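Local coordinates for type IV pilus assembly protein PilF (PDB 5OIU) that binds ATP and, as a hexameric AAA+ motor ATPase, probably uses its hydrolysis to power assembly of the type IV pilus, at residues F157-I162 / I240-T245; I144-G149 / G218-S223. One frame throughout, in Å; residues are numbered along the deposited sequence.

Contact 1 of 2, residues F157-I162 / I240-T245. With ATP (adenosine-5'-triphosphate), chain Q.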
loop_
_atom_site.group_PDB
_atom_site.type_symbol
_atom_site.label_atom_id
_atom_site.label_comp_id
_atom_site.label_asym_id
_atom_site.label_seq_id
_atom_site.Cartn_x
_atom_site.Cartn_y
_atom_site.Cartn_z
ATOM N N PHE C 157 4.650 -19.485 29.706
ATOM C CA PHE C 157 5.216 -19.443 31.046
ATOM C C PHE C 157 5.196 -18.025 31.594
ATOM O O PHE C 157 4.825 -17.801 32.750
ATOM C CB PHE C 157 6.632 -19.998 31.006
ATOM C CG PHE C 157 7.218 -20.302 32.344
ATOM C CD1 PHE C 157 6.960 -21.520 32.970
ATOM C CD2 PHE C 157 8.097 -19.404 32.950
ATOM C CE1 PHE C 157 7.545 -21.837 34.201
ATOM C CE2 PHE C 157 8.691 -19.710 34.171
ATOM C CZ PHE C 157 8.413 -20.929 34.803
ATOM N N THR C 158 5.586 -17.048 30.772
ATOM C CA THR C 158 5.495 -15.648 31.188
ATOM C C THR C 158 4.046 -15.243 31.452
ATOM O O THR C 158 3.745 -14.601 32.466
ATOM C CB THR C 158 6.118 -14.753 30.113
ATOM O OG1 THR C 158 7.536 -14.891 30.170
ATOM C CG2 THR C 158 5.731 -13.277 30.305
ATOM N N THR C 159 3.139 -15.643 30.558
ATOM C CA THR C 159 1.732 -15.263 30.661
ATOM C C THR C 159 1.129 -15.695 31.992
ATOM O O THR C 159 0.464 -14.903 32.673
ATOM C CB THR C 159 0.961 -15.879 29.497
ATOM O OG1 THR C 159 1.318 -15.195 28.277
ATOM C CG2 THR C 159 -0.524 -15.801 29.749
ATOM N N PHE C 160 1.376 -16.947 32.394
ATOM C CA PHE C 160 0.748 -17.462 33.604
ATOM C C PHE C 160 1.367 -16.874 34.859
ATOM O O PHE C 160 0.665 -16.673 35.858
ATOM C CB PHE C 160 0.812 -18.973 33.605
ATOM C CG PHE C 160 -0.284 -19.576 32.827
ATOM C CD1 PHE C 160 -1.546 -19.716 33.389
ATOM C CD2 PHE C 160 -0.092 -19.928 31.503
ATOM C CE1 PHE C 160 -2.592 -20.251 32.650
ATOM C CE2 PHE C 160 -1.132 -20.465 30.759
ATOM C CZ PHE C 160 -2.383 -20.630 31.332
ATOM N N SER C 161 2.665 -16.572 34.814
ATOM C CA SER C 161 3.275 -15.773 35.867
ATOM C C SER C 161 2.538 -14.450 36.058
ATOM O O SER C 161 2.264 -14.042 37.191
ATOM C CB SER C 161 4.735 -15.524 35.528
ATOM O OG SER C 161 5.394 -14.938 36.622
ATOM N N ILE C 162 2.213 -13.765 34.955
ATOM C CA ILE C 162 1.432 -12.532 35.031
ATOM C C ILE C 162 0.124 -12.780 35.778
ATOM O O ILE C 162 -0.162 -12.150 36.806
ATOM C CB ILE C 162 1.163 -11.981 33.620
ATOM C CG1 ILE C 162 2.465 -11.558 32.938
ATOM C CG2 ILE C 162 0.128 -10.848 33.674
ATOM C CD1 ILE C 162 2.246 -10.862 31.616
ATOM N N ILE C 240 -4.864 -10.282 27.981
ATOM C CA ILE C 240 -3.481 -10.720 27.820
ATOM C C ILE C 240 -3.487 -11.810 26.762
ATOM O O ILE C 240 -4.224 -12.800 26.891
ATOM C CB ILE C 240 -2.880 -11.210 29.148
ATOM C CG1 ILE C 240 -2.709 -10.002 30.079
ATOM C CG2 ILE C 240 -1.562 -11.936 28.908
ATOM C CD1 ILE C 240 -2.750 -10.321 31.490
ATOM N N ALA C 241 -2.693 -11.623 25.704
ATOM C CA ALA C 241 -2.823 -12.469 24.526
ATOM C C ALA C 241 -1.465 -12.737 23.915
ATOM O O ALA C 241 -0.555 -11.904 23.980
ATOM C CB ALA C 241 -3.752 -11.852 23.481
ATOM N N THR C 242 -1.349 -13.925 23.324
ATOM C CA THR C 242 -0.104 -14.428 22.760
ATOM C C THR C 242 -0.161 -14.301 21.243
ATOM O O THR C 242 -1.173 -14.643 20.627
ATOM C CB THR C 242 0.129 -15.882 23.185
ATOM O OG1 THR C 242 0.609 -15.904 24.527
ATOM C CG2 THR C 242 1.146 -16.562 22.317
ATOM N N LEU C 243 0.904 -13.770 20.657
ATOM C CA LEU C 243 1.013 -13.577 19.219
ATOM C C LEU C 243 2.373 -14.080 18.759
ATOM O O LEU C 243 3.355 -14.024 19.499
ATOM C CB LEU C 243 0.853 -12.118 18.856
ATOM C CG LEU C 243 0.351 -11.743 17.477
ATOM C CD1 LEU C 243 -1.066 -12.229 17.288
ATOM C CD2 LEU C 243 0.423 -10.227 17.318
ATOM N N HIS C 244 2.422 -14.594 17.541
ATOM C CA HIS C 244 3.659 -15.111 16.963
ATOM C C HIS C 244 4.226 -14.074 15.997
ATOM O O HIS C 244 3.723 -13.901 14.881
ATOM C CB HIS C 244 3.412 -16.449 16.288
ATOM C CG HIS C 244 3.003 -17.519 17.248
ATOM N ND1 HIS C 244 1.752 -17.558 17.832
ATOM C CD2 HIS C 244 3.689 -18.579 17.749
ATOM C CE1 HIS C 244 1.680 -18.602 18.640
ATOM N NE2 HIS C 244 2.840 -19.240 18.605
ATOM N N THR C 245 5.235 -13.346 16.476
ATOM C CA THR C 245 6.080 -12.447 15.705
ATOM C C THR C 245 7.480 -12.555 16.283
ATOM O O THR C 245 7.667 -13.049 17.395
ATOM C CB THR C 245 5.629 -10.976 15.777
ATOM O OG1 THR C 245 5.859 -10.473 17.101
ATOM C CG2 THR C 245 4.157 -10.831 15.416
HETATM P PG ATP Q . 4.564 -22.500 22.431
HETATM O O1G ATP Q . 5.185 -21.792 21.231
HETATM O O2G ATP Q . 3.219 -21.941 22.847
HETATM O O3G ATP Q . 4.550 -24.004 22.341
HETATM P PB ATP Q . 5.735 -20.993 24.583
HETATM O O1B ATP Q . 6.298 -19.880 23.736
HETATM O O2B ATP Q . 4.454 -20.810 25.361
HETATM O O3B ATP Q . 5.583 -22.314 23.677
HETATM P PA ATP Q . 6.482 -22.235 26.997
HETATM O O1A ATP Q . 6.015 -21.434 28.182
HETATM O O2A ATP Q . 5.647 -23.410 26.548
HETATM O O3A ATP Q . 6.840 -21.375 25.684
HETATM O "O5'" ATP Q . 7.932 -22.748 27.449
HETATM C "C5'" ATP Q . 8.728 -23.600 26.630
HETATM C "C4'" ATP Q . 9.757 -24.249 27.547
HETATM O "O4'" ATP Q . 10.655 -23.268 28.080
HETATM C "C3'" ATP Q . 9.057 -24.908 28.719
HETATM O "O3'" ATP Q . 9.737 -26.167 28.886
HETATM C "C2'" ATP Q . 9.262 -23.915 29.860
HETATM O "O2'" ATP Q . 9.222 -24.500 31.175
HETATM C "C1'" ATP Q . 10.596 -23.254 29.503
HETATM N N9 ATP Q . 10.690 -21.850 29.948
HETATM C C8 ATP Q . 9.766 -20.898 29.692
HETATM N N7 ATP Q . 10.141 -19.704 30.220
HETATM C C5 ATP Q . 11.321 -19.879 30.837
HETATM C C6 ATP Q . 12.257 -19.017 31.593
HETATM N N6 ATP Q . 11.991 -17.703 31.810
HETATM N N1 ATP Q . 13.387 -19.583 32.064
HETATM C C2 ATP Q . 13.656 -20.888 31.849
HETATM N N3 ATP Q . 12.852 -21.731 31.169
HETATM C C4 ATP Q . 11.686 -21.296 30.645
#
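The apolar part of this contact is carried by I240, whose two branches meet T159 and I162, three residues apart on helix 157-162 and both turned toward the strand. Its CD1 touches CG2 of I162 at 3.7 Å, the two side chains passing at a slant, while its CG2 slides past CG2 of T159 at 4.1 Å, the side chains running in opposite directions. With chi1 at -72°, T159 has its methyl opposite the backbone N, where it meets I240, and OG1 on the other branch, near T242. Helix and strand run almost exactly antiparallel, at 176°, with their axes 9.7 Å apart.

Polar pairing between the segments is lacking. OG1 of T159 stands 3.9 Å from OG1 of T242, too far for a bond, and is held instead by the carbonyl of K155 one turn earlier in the helix.

The remaining interactions belong to the nucleotide. The backbone N of F157 donates a bent bond (138°) to the alpha-phosphate oxygen O1A of ATP at 2.8 Å. The F157 ring lies obliquely beside the adenine, with CD2 3.4 Å from N7. Amides of G152, G154 and S156 and the amine of K155 grip the same ligand, as in the P-loop (Walker A) of a RecA-like ATPase core.

Contact 2 of 2, residues I144-G149 / G218-S223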
loop_
_atom_site.group_PDB
_atom_site.type_symbol
_atom_site.label_atom_id
_atom_site.label_comp_id
_atom_site.label_asym_id
_atom_site.label_seq_id
_atom_site.Cartn_x
_atom_site.Cartn_y
_atom_site.Cartn_z
ATOM N N ILE C 144 -5.080 -4.393 25.967
ATOM C CA ILE C 144 -4.543 -5.670 25.509
ATOM C C ILE C 144 -3.027 -5.603 25.594
ATOM O O ILE C 144 -2.402 -4.667 25.082
ATOM C CB ILE C 144 -5.023 -6.030 24.092
ATOM C CG1 ILE C 144 -4.433 -7.358 23.640
ATOM C CG2 ILE C 144 -4.763 -4.903 23.087
ATOM C CD1 ILE C 144 -5.380 -8.126 22.733
ATOM N N PHE C 145 -2.448 -6.563 26.299
ATOM C CA PHE C 145 -1.007 -6.692 26.455
ATOM C C PHE C 145 -0.595 -7.950 25.707
ATOM O O PHE C 145 -1.130 -9.029 25.973
ATOM C CB PHE C 145 -0.642 -6.760 27.935
ATOM C CG PHE C 145 0.789 -6.972 28.186
ATOM C CD1 PHE C 145 1.734 -6.345 27.404
ATOM C CD2 PHE C 145 1.204 -7.807 29.211
ATOM C CE1 PHE C 145 3.071 -6.548 27.618
ATOM C CE2 PHE C 145 2.547 -8.013 29.438
ATOM C CZ PHE C 145 3.482 -7.378 28.649
ATOM N N LEU C 146 0.290 -7.797 24.724
ATOM C CA LEU C 146 0.647 -8.892 23.823
ATOM C C LEU C 146 1.978 -9.484 24.236
ATOM O O LEU C 146 2.956 -8.750 24.414
ATOM C CB LEU C 146 0.729 -8.421 22.372
ATOM C CG LEU C 146 -0.559 -7.977 21.698
ATOM C CD1 LEU C 146 -0.280 -7.596 20.243
ATOM C CD2 LEU C 146 -1.611 -9.079 21.808
ATOM N N ILE C 147 2.005 -10.804 24.414
ATOM C CA ILE C 147 3.240 -11.546 24.662
ATOM C C ILE C 147 3.627 -12.238 23.370
ATOM O O ILE C 147 2.829 -12.980 22.788
ATOM C CB ILE C 147 3.089 -12.586 25.787
ATOM C CG1 ILE C 147 2.366 -12.015 27.016
ATOM C CG2 ILE C 147 4.462 -13.201 26.106
ATOM C CD1 ILE C 147 3.055 -10.867 27.661
ATOM N N THR C 148 4.852 -12.029 22.938
ATOM C CA THR C 148 5.199 -12.402 21.584
ATOM C C THR C 148 6.597 -13.008 21.554
ATOM O O THR C 148 7.465 -12.700 22.384
ATOM C CB THR C 148 5.063 -11.176 20.637
ATOM O OG1 THR C 148 5.033 -11.597 19.266
ATOM C CG2 THR C 148 6.193 -10.198 20.823
ATOM N N GLY C 149 6.785 -13.904 20.597
ATOM C CA GLY C 149 8.053 -14.536 20.384
ATOM C C GLY C 149 7.874 -15.664 19.399
ATOM O O GLY C 149 6.751 -16.011 19.013
ATOM N N GLY C 218 -5.116 -17.595 24.531
ATOM C CA GLY C 218 -3.891 -18.379 24.451
ATOM C C GLY C 218 -3.123 -18.159 23.164
ATOM O O GLY C 218 -1.886 -18.251 23.144
ATOM N N GLU C 219 -3.840 -17.862 22.080
ATOM C CA GLU C 219 -3.223 -17.612 20.785
ATOM C C GLU C 219 -4.176 -16.776 19.946
ATOM O O GLU C 219 -5.331 -17.169 19.740
ATOM C CB GLU C 219 -2.892 -18.930 20.081
ATOM C CG GLU C 219 -1.539 -18.962 19.432
ATOM C CD GLU C 219 -1.473 -19.914 18.245
ATOM O OE1 GLU C 219 -1.964 -21.065 18.368
ATOM O OE2 GLU C 219 -0.930 -19.501 17.186
ATOM N N ILE C 220 -3.693 -15.624 19.483
ATOM C CA ILE C 220 -4.375 -14.825 18.477
ATOM C C ILE C 220 -3.854 -15.303 17.128
ATOM O O ILE C 220 -2.779 -14.897 16.688
ATOM C CB ILE C 220 -4.125 -13.327 18.660
ATOM C CG1 ILE C 220 -4.620 -12.847 20.028
ATOM C CG2 ILE C 220 -4.798 -12.542 17.512
ATOM C CD1 ILE C 220 -4.687 -11.329 20.162
ATOM N N ARG C 221 -4.618 -16.164 16.462
ATOM C CA ARG C 221 -4.178 -16.718 15.192
ATOM C C ARG C 221 -5.237 -16.640 14.101
ATOM O O ARG C 221 -5.110 -17.325 13.086
ATOM C CB ARG C 221 -3.727 -18.172 15.368
ATOM C CG ARG C 221 -4.742 -19.049 16.036
ATOM C CD ARG C 221 -4.526 -20.503 15.676
ATOM N NE ARG C 221 -5.699 -21.332 15.970
ATOM C CZ ARG C 221 -5.677 -22.390 16.778
ATOM N NH1 ARG C 221 -4.533 -22.749 17.373
ATOM N NH2 ARG C 221 -6.790 -23.091 16.987
ATOM N N ASP C 222 -6.283 -15.851 14.271
ATOM C CA ASP C 222 -7.166 -15.594 13.150
ATOM C C ASP C 222 -7.689 -14.176 13.294
ATOM O O ASP C 222 -7.485 -13.527 14.324
ATOM C CB ASP C 222 -8.282 -16.649 13.036
ATOM C CG ASP C 222 -9.175 -16.713 14.257
ATOM O OD1 ASP C 222 -9.749 -15.676 14.670
ATOM O OD2 ASP C 222 -9.328 -17.836 14.782
ATOM N N SER C 223 -8.317 -13.685 12.249
ATOM C CA SER C 223 -8.816 -12.345 12.237
ATOM C C SER C 223 -9.953 -12.081 13.220
ATOM O O SER C 223 -9.852 -11.200 13.988
ATOM C CB SER C 223 -9.135 -11.914 10.814
ATOM O OG SER C 223 -7.957 -11.862 10.046
#
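I220 touches both I144 and L146 with its CD1; these two lie two residues apart on strand 144-148, on the same face of it. CD1 of I144 comes to it end-on, tip to tip, at 4.2 Å, whereas CD2 of L146 reaches the same methyl, also at 4.2 Å, from a side chain set at about a right angle. I144 extends its CG1 arm away from the backbone nitrogen (chi1 179°), which carries CD1 out toward the loop. All three residues are buried, yet the touch is made by methyl ends alone and covers just 68 Å²; the nearest CA atoms, of L146 and I220, remain 9.4 Å apart. Strand 238-243 lies in the sheet between strand 143-148 and strand 214-217, which the loop follows. A241 and L243 of that middle strand pack on I220, as do A226 and A229 of helix 223-235, and A229 also meets I144. The arrangement is that of a largely parallel alpha/beta sheet of the P-loop NTPase class, in which the loop after strand 214-217 leads into a helix covering one face of the sheet. Away from this apolar cluster the loop turns polar and more open. R221, an exposed residue, directs NH1 to OE1 of E219 in a salt bridge of 3.2 Å; the guanidinium nitrogen approaches from above the carboxylate plane, 39° out of it. NH1 has a second acidic partner in D178. Farther on, D222 caps the start of helix 223-235, its OD1 accepting a bond from the backbone N of T225.

Both contacts are buried and rest mainly on apolar side chains, though contact 1 also brings two threonine hydroxyls near each other. Both reach the same mixed sheet, in which strands 143-148 and 238-243 are parallel neighbours. Contact 1 sets the P-loop helix against strand 238-243, and contact 2 joins strand 143-148 to the loop after strand 214-217. The strands are tied directly: A241 O lies 2.8 Å from I147 N, and T245 OG1 is 2.6 Å from T148 OG1, both probable hydrogen bonds. Contact 1 buries more surface, 161 Å², and adjoins the bound ATP. Contact 2 is thinner, lies about 12 Å from the nucleotide at the I220 side chain, and passes into a charged, more open part of the loop.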